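PDB 4YYF: beta-N-acetylhexosaminidase from Mycobacterium smegmatis, which probably hydrolyses terminal non-reducing N-acetyl-D-hexosamine residues in N-acetyl-beta-D-hexosaminides, as a member of glycosyl hydrolase family 3. Local coordinates for residues A[251-265]-A[297-311]. The protein carries 1 engineered substitution. Residues are numbered along the deposited sequence; the frame is centred on the assembly and turned at random.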
loop_
_atom_site.group_PDB
_atom_site.type_symbol
_atom_site.label_atom_id
_atom_site.label_comp_id
_atom_site.label_asym_id
_atom_site.label_seq_id
_atom_site.Cartn_x
_atom_site.Cartn_y
_atom_site.Cartn_z
ATOM N N HIS A 251 -4.777 -7.948 5.976
ATOM C CA HIS A 251 -5.470 -8.076 7.256
ATOM C C HIS A 251 -5.678 -9.530 7.689
ATOM O O HIS A 251 -6.396 -9.791 8.664
ATOM C CB HIS A 251 -6.848 -7.376 7.210
ATOM C CG HIS A 251 -6.792 -5.930 6.799
ATOM N ND1 HIS A 251 -5.812 -5.065 7.231
ATOM C CD2 HIS A 251 -7.612 -5.208 5.996
ATOM C CE1 HIS A 251 -6.027 -3.866 6.708
ATOM N NE2 HIS A 251 -7.112 -3.926 5.959
HETATM N N MSE A 252 -5.077 -10.481 6.979
HETATM C CA MSE A 252 -5.289 -11.892 7.325
HETATM C C MSE A 252 -4.721 -12.185 8.704
HETATM O O MSE A 252 -3.743 -11.560 9.120
HETATM C CB MSE A 252 -4.585 -12.811 6.327
HETATM C CG MSE A 252 -4.854 -12.529 4.857
HETATM SE SE MSE A 252 -3.670 -11.175 4.077
HETATM C CE MSE A 252 -2.007 -11.666 4.922
ATOM N N GLN A 253 -5.330 -13.135 9.407
ATOM C CA GLN A 253 -4.742 -13.687 10.620
ATOM C C GLN A 253 -3.837 -14.848 10.213
ATOM O O GLN A 253 -4.237 -15.691 9.403
ATOM C CB GLN A 253 -5.843 -14.192 11.556
ATOM C CG GLN A 253 -6.783 -13.087 12.018
ATOM C CD GLN A 253 -8.107 -13.614 12.527
ATOM O OE1 GLN A 253 -8.151 -14.382 13.484
ATOM N NE2 GLN A 253 -9.199 -13.208 11.874
ATOM N N VAL A 254 -2.625 -14.889 10.761
ATOM C CA VAL A 254 -1.656 -15.928 10.398
ATOM C C VAL A 254 -1.310 -16.811 11.596
ATOM O O VAL A 254 -0.670 -16.340 12.535
ATOM C CB VAL A 254 -0.338 -15.295 9.873
ATOM C CG1 VAL A 254 0.647 -16.378 9.406
ATOM C CG2 VAL A 254 -0.609 -14.275 8.767
ATOM N N PRO A 255 -1.714 -18.101 11.564
ATOM C CA PRO A 255 -1.358 -19.022 12.656
ATOM C C PRO A 255 0.156 -19.165 12.767
ATOM O O PRO A 255 0.828 -19.287 11.742
ATOM C CB PRO A 255 -1.981 -20.360 12.220
ATOM C CG PRO A 255 -3.031 -19.988 11.193
ATOM C CD PRO A 255 -2.477 -18.775 10.498
ATOM N N GLY A 256 0.685 -19.131 13.989
ATOM C CA GLY A 256 2.119 -19.205 14.198
ATOM C C GLY A 256 2.818 -17.872 14.002
ATOM O O GLY A 256 4.043 -17.792 14.094
ATOM N N LEU A 257 2.052 -16.819 13.727
ATOM C CA LEU A 257 2.643 -15.490 13.557
ATOM C C LEU A 257 1.856 -14.412 14.299
ATOM O O LEU A 257 2.396 -13.752 15.182
ATOM C CB LEU A 257 2.787 -15.116 12.075
ATOM C CG LEU A 257 3.403 -13.732 11.805
ATOM C CD1 LEU A 257 4.877 -13.704 12.234
ATOM C CD2 LEU A 257 3.261 -13.311 10.336
ATOM N N THR A 258 0.584 -14.243 13.948
ATOM C CA THR A 258 -0.209 -13.122 14.467
ATOM C C THR A 258 -1.313 -13.549 15.417
ATOM O O THR A 258 -1.999 -12.703 15.984
ATOM C CB THR A 258 -0.881 -12.320 13.332
ATOM O OG1 THR A 258 -2.006 -13.051 12.829
ATOM C CG2 THR A 258 0.084 -12.090 12.215
ATOM N N GLY A 259 -1.486 -14.856 15.586
ATOM C CA GLY A 259 -2.566 -15.366 16.412
ATOM C C GLY A 259 -3.911 -14.953 15.838
ATOM O O GLY A 259 -4.226 -15.261 14.687
ATOM N N SER A 260 -4.703 -14.235 16.626
ATOM C CA SER A 260 -6.017 -13.793 16.165
ATOM C C SER A 260 -6.012 -12.327 15.727
ATOM O O SER A 260 -7.062 -11.757 15.425
ATOM C CB SER A 260 -7.091 -14.057 17.233
ATOM O OG SER A 260 -6.807 -13.398 18.452
ATOM N N ASP A 261 -4.828 -11.725 15.675
ATOM C CA ASP A 261 -4.720 -10.338 15.235
ATOM C C ASP A 261 -4.604 -10.280 13.722
ATOM O O ASP A 261 -3.921 -11.109 13.116
ATOM C CB ASP A 261 -3.493 -9.659 15.844
ATOM C CG ASP A 261 -3.599 -9.479 17.345
ATOM O OD1 ASP A 261 -4.723 -9.376 17.869
ATOM O OD2 ASP A 261 -2.540 -9.434 17.998
ATOM N N PRO A 262 -5.261 -9.294 13.099
ATOM C CA PRO A 262 -5.018 -9.085 11.668
ATOM C C PRO A 262 -3.536 -8.791 11.445
ATOM O O PRO A 262 -2.916 -8.136 12.285
ATOM C CB PRO A 262 -5.863 -7.847 11.349
ATOM C CG PRO A 262 -6.934 -7.837 12.419
ATOM C CD PRO A 262 -6.219 -8.322 13.653
ATOM N N ALA A 263 -2.961 -9.266 10.346
ATOM C CA ALA A 263 -1.510 -9.165 10.195
ATOM C C ALA A 263 -1.044 -7.704 10.203
ATOM O O ALA A 263 -0.017 -7.380 10.784
ATOM C CB ALA A 263 -1.039 -9.900 8.936
ATOM N N SER A 264 -1.828 -6.826 9.580
ATOM C CA SER A 264 -1.545 -5.392 9.549
ATOM C C SER A 264 -1.437 -4.732 10.929
ATOM O O SER A 264 -0.840 -3.651 11.062
ATOM C CB SER A 264 -2.629 -4.678 8.740
ATOM O OG SER A 264 -3.913 -5.028 9.238
ATOM N N LEU A 265 -2.023 -5.366 11.942
ATOM C CA LEU A 265 -2.061 -4.796 13.296
ATOM C C LEU A 265 -1.220 -5.585 14.301
ATOM O O LEU A 265 -1.349 -5.402 15.512
ATOM C CB LEU A 265 -3.509 -4.707 13.804
ATOM C CG LEU A 265 -4.537 -4.033 12.893
ATOM C CD1 LEU A 265 -5.873 -3.883 13.626
ATOM C CD2 LEU A 265 -4.060 -2.681 12.374
ATOM N N ALA A 297 -12.491 -7.153 7.964
ATOM C CA ALA A 297 -11.488 -7.824 8.802
ATOM C C ALA A 297 -10.973 -6.868 9.880
ATOM O O ALA A 297 -10.548 -7.294 10.956
ATOM C CB ALA A 297 -10.323 -8.351 7.952
ATOM N N ILE A 298 -10.987 -5.575 9.563
ATOM C CA ILE A 298 -10.578 -4.543 10.509
ATOM C C ILE A 298 -11.777 -3.896 11.205
ATOM O O ILE A 298 -11.839 -3.836 12.441
ATOM C CB ILE A 298 -9.772 -3.423 9.820
ATOM C CG1 ILE A 298 -8.527 -3.998 9.155
ATOM C CG2 ILE A 298 -9.374 -2.345 10.845
ATOM C CD1 ILE A 298 -7.599 -4.725 10.143
ATOM N N ASN A 299 -12.731 -3.413 10.418
ATOM C CA ASN A 299 -13.728 -2.492 10.972
ATOM C C ASN A 299 -14.735 -3.144 11.911
ATOM O O ASN A 299 -15.421 -2.460 12.681
ATOM C CB ASN A 299 -14.372 -1.589 9.887
ATOM C CG ASN A 299 -15.386 -2.314 9.007
ATOM O OD1 ASN A 299 -15.984 -3.307 9.403
ATOM N ND2 ASN A 299 -15.619 -1.770 7.818
ATOM N N GLN A 300 -14.798 -4.471 11.879
ATOM C CA GLN A 300 -15.671 -5.192 12.799
ATOM C C GLN A 300 -15.062 -5.275 14.193
ATOM O O GLN A 300 -15.733 -5.663 15.147
ATOM C CB GLN A 300 -15.957 -6.602 12.282
ATOM C CG GLN A 300 -16.887 -6.637 11.090
ATOM C CD GLN A 300 -16.901 -7.994 10.416
ATOM O OE1 GLN A 300 -16.390 -8.977 10.962
ATOM N NE2 GLN A 300 -17.484 -8.057 9.223
ATOM N N ARG A 301 -13.790 -4.915 14.305
ATOM C CA ARG A 301 -13.100 -5.003 15.581
ATOM C C ARG A 301 -12.611 -3.637 16.068
ATOM O O ARG A 301 -12.567 -3.381 17.267
ATOM C CB ARG A 301 -11.942 -6.010 15.475
ATOM C CG ARG A 301 -12.405 -7.389 15.011
ATOM C CD ARG A 301 -11.253 -8.330 14.691
ATOM N NE ARG A 301 -10.392 -8.575 15.843
ATOM C CZ ARG A 301 -9.449 -9.513 15.888
ATOM N NH1 ARG A 301 -9.253 -10.310 14.845
ATOM N NH2 ARG A 301 -8.706 -9.653 16.975
ATOM N N TYR A 302 -12.261 -2.762 15.133
ATOM C CA TYR A 302 -11.656 -1.475 15.474
ATOM C C TYR A 302 -12.199 -0.348 14.607
ATOM O O TYR A 302 -12.329 -0.511 13.390
ATOM C CB TYR A 302 -10.131 -1.542 15.297
ATOM C CG TYR A 302 -9.500 -2.764 15.929
ATOM C CD1 TYR A 302 -9.396 -2.882 17.304
ATOM C CD2 TYR A 302 -9.016 -3.801 15.145
ATOM C CE1 TYR A 302 -8.828 -4.007 17.883
ATOM C CE2 TYR A 302 -8.442 -4.930 15.715
ATOM C CZ TYR A 302 -8.348 -5.024 17.081
ATOM O OH TYR A 302 -7.777 -6.147 17.646
ATOM N N GLY A 303 -12.485 0.798 15.231
ATOM C CA GLY A 303 -12.825 2.010 14.494
ATOM C C GLY A 303 -11.589 2.548 13.806
ATOM O O GLY A 303 -10.478 2.069 14.068
ATOM N N VAL A 304 -11.752 3.540 12.938
ATOM C CA VAL A 304 -10.614 4.016 12.149
ATOM C C VAL A 304 -9.428 4.520 12.986
ATOM O O VAL A 304 -8.287 4.103 12.768
ATOM C CB VAL A 304 -11.018 5.101 11.141
ATOM C CG1 VAL A 304 -9.794 5.508 10.313
ATOM C CG2 VAL A 304 -12.113 4.598 10.234
ATOM N N ALA A 305 -9.693 5.391 13.954
ATOM C CA ALA A 305 -8.602 5.950 14.756
ATOM C C ALA A 305 -7.849 4.856 15.537
ATOM O O ALA A 305 -6.615 4.851 15.587
ATOM C CB ALA A 305 -9.120 7.040 15.685
ATOM N N ASP A 306 -8.590 3.928 16.131
ATOM C CA ASP A 306 -7.978 2.828 16.865
ATOM C C ASP A 306 -7.162 1.925 15.934
ATOM O O ASP A 306 -6.070 1.488 16.291
ATOM C CB ASP A 306 -9.061 2.033 17.615
ATOM C CG ASP A 306 -8.490 0.877 18.440
ATOM O OD1 ASP A 306 -7.285 0.894 18.796
ATOM O OD2 ASP A 306 -9.265 -0.054 18.741
ATOM N N ALA A 307 -7.681 1.669 14.732
ATOM C CA ALA A 307 -7.002 0.811 13.758
ATOM C C ALA A 307 -5.704 1.438 13.273
ATOM O O ALA A 307 -4.682 0.751 13.119
ATOM C CB ALA A 307 -7.913 0.529 12.571
ATOM N N VAL A 308 -5.748 2.741 13.016
ATOM C CA VAL A 308 -4.545 3.467 12.589
ATOM C C VAL A 308 -3.493 3.441 13.687
ATOM O O VAL A 308 -2.318 3.151 13.436
ATOM C CB VAL A 308 -4.885 4.911 12.192
ATOM C CG1 VAL A 308 -3.610 5.748 12.030
ATOM C CG2 VAL A 308 -5.704 4.903 10.906
ATOM N N LEU A 309 -3.918 3.721 14.914
ATOM C CA LEU A 309 -3.016 3.638 16.061
ATOM C C LEU A 309 -2.366 2.253 16.183
ATOM O O LEU A 309 -1.145 2.138 16.329
ATOM C CB LEU A 309 -3.768 3.978 17.352
ATOM C CG LEU A 309 -2.942 3.827 18.635
ATOM C CD1 LEU A 309 -1.610 4.551 18.494
ATOM C CD2 LEU A 309 -3.692 4.328 19.877
ATOM N N ARG A 310 -3.180 1.204 16.137
ATOM C CA ARG A 310 -2.659 -0.155 16.234
ATOM C C ARG A 310 -1.673 -0.483 15.110
ATOM O O ARG A 310 -0.658 -1.143 15.342
ATOM C CB ARG A 310 -3.807 -1.169 16.263
ATOM C CG ARG A 310 -4.520 -1.236 17.612
ATOM C CD ARG A 310 -5.872 -1.907 17.501
ATOM N NE ARG A 310 -6.517 -2.004 18.813
ATOM C CZ ARG A 310 -6.265 -2.966 19.697
ATOM N NH1 ARG A 310 -5.394 -3.922 19.401
ATOM N NH2 ARG A 310 -6.883 -2.976 20.874
ATOM N N ALA A 311 -1.963 -0.017 13.899
ATOM C CA ALA A 311 -1.067 -0.265 12.775
ATOM C C ALA A 311 0.293 0.395 12.992
ATOM O O ALA A 311 1.324 -0.247 12.826
ATOM C CB ALA A 311 -1.688 0.200 11.455
HETATM O O HOH W 1 -5.476 -6.999 16.804
HETATM O O HOH W 2 -0.585 -3.153 17.272
HETATM O O HOH W 3 -3.496 -5.224 17.476
#
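The backbone oxygen of Ser260, in the type II' turn from Thr258 to Asp261, is gripped by both terminal nitrogens of Arg301. NH1 of Arg301 donates to Ser260 O at 2.7 Å, nearly in line with the C=O and in the guanidinium plane; the bond from NH2 is weak. A bend at chi3 (60°) brings the guanidinium to the turn, where Pro262 CD lies over one of its faces. The Asp261 carboxylate stays beyond salt-bridge distance of Arg301, and a water joins Asp261 OD1, weakly, to Tyr302 OH.

Deeper in, Ile298 crosses the His251 ring at about a right angle, its CG1 3.3 Å above the centre of the imidazole, a CH-pi contact, with CD1 nearest ND1. The ring's rotation is fixed at both nitrogens: His251 ND1 and Ser264 OG share a hydrogen bond of 2.8 Å, and NE2 bonds to Asp291 O. Ile298 CD1 also meets Pro262 CB at 3.8 Å and, tip to tip, Leu265 CD1. Leu265 splits its branches, CD1 lying 3.5 Å from Tyr302 CE2 while CD2 packs against Ala311 CB. Two waters then tie Leu265 O to Arg310, one through its backbone oxygen and one through NH1.

The contact thus joins the loop after strand 246-249 to helices 296-299 and 304-314 and the turn between them, which follow the adjacent parallel strand 287-289 in the TIM-barrel-type N-terminal domain of glycosyl hydrolase family 3.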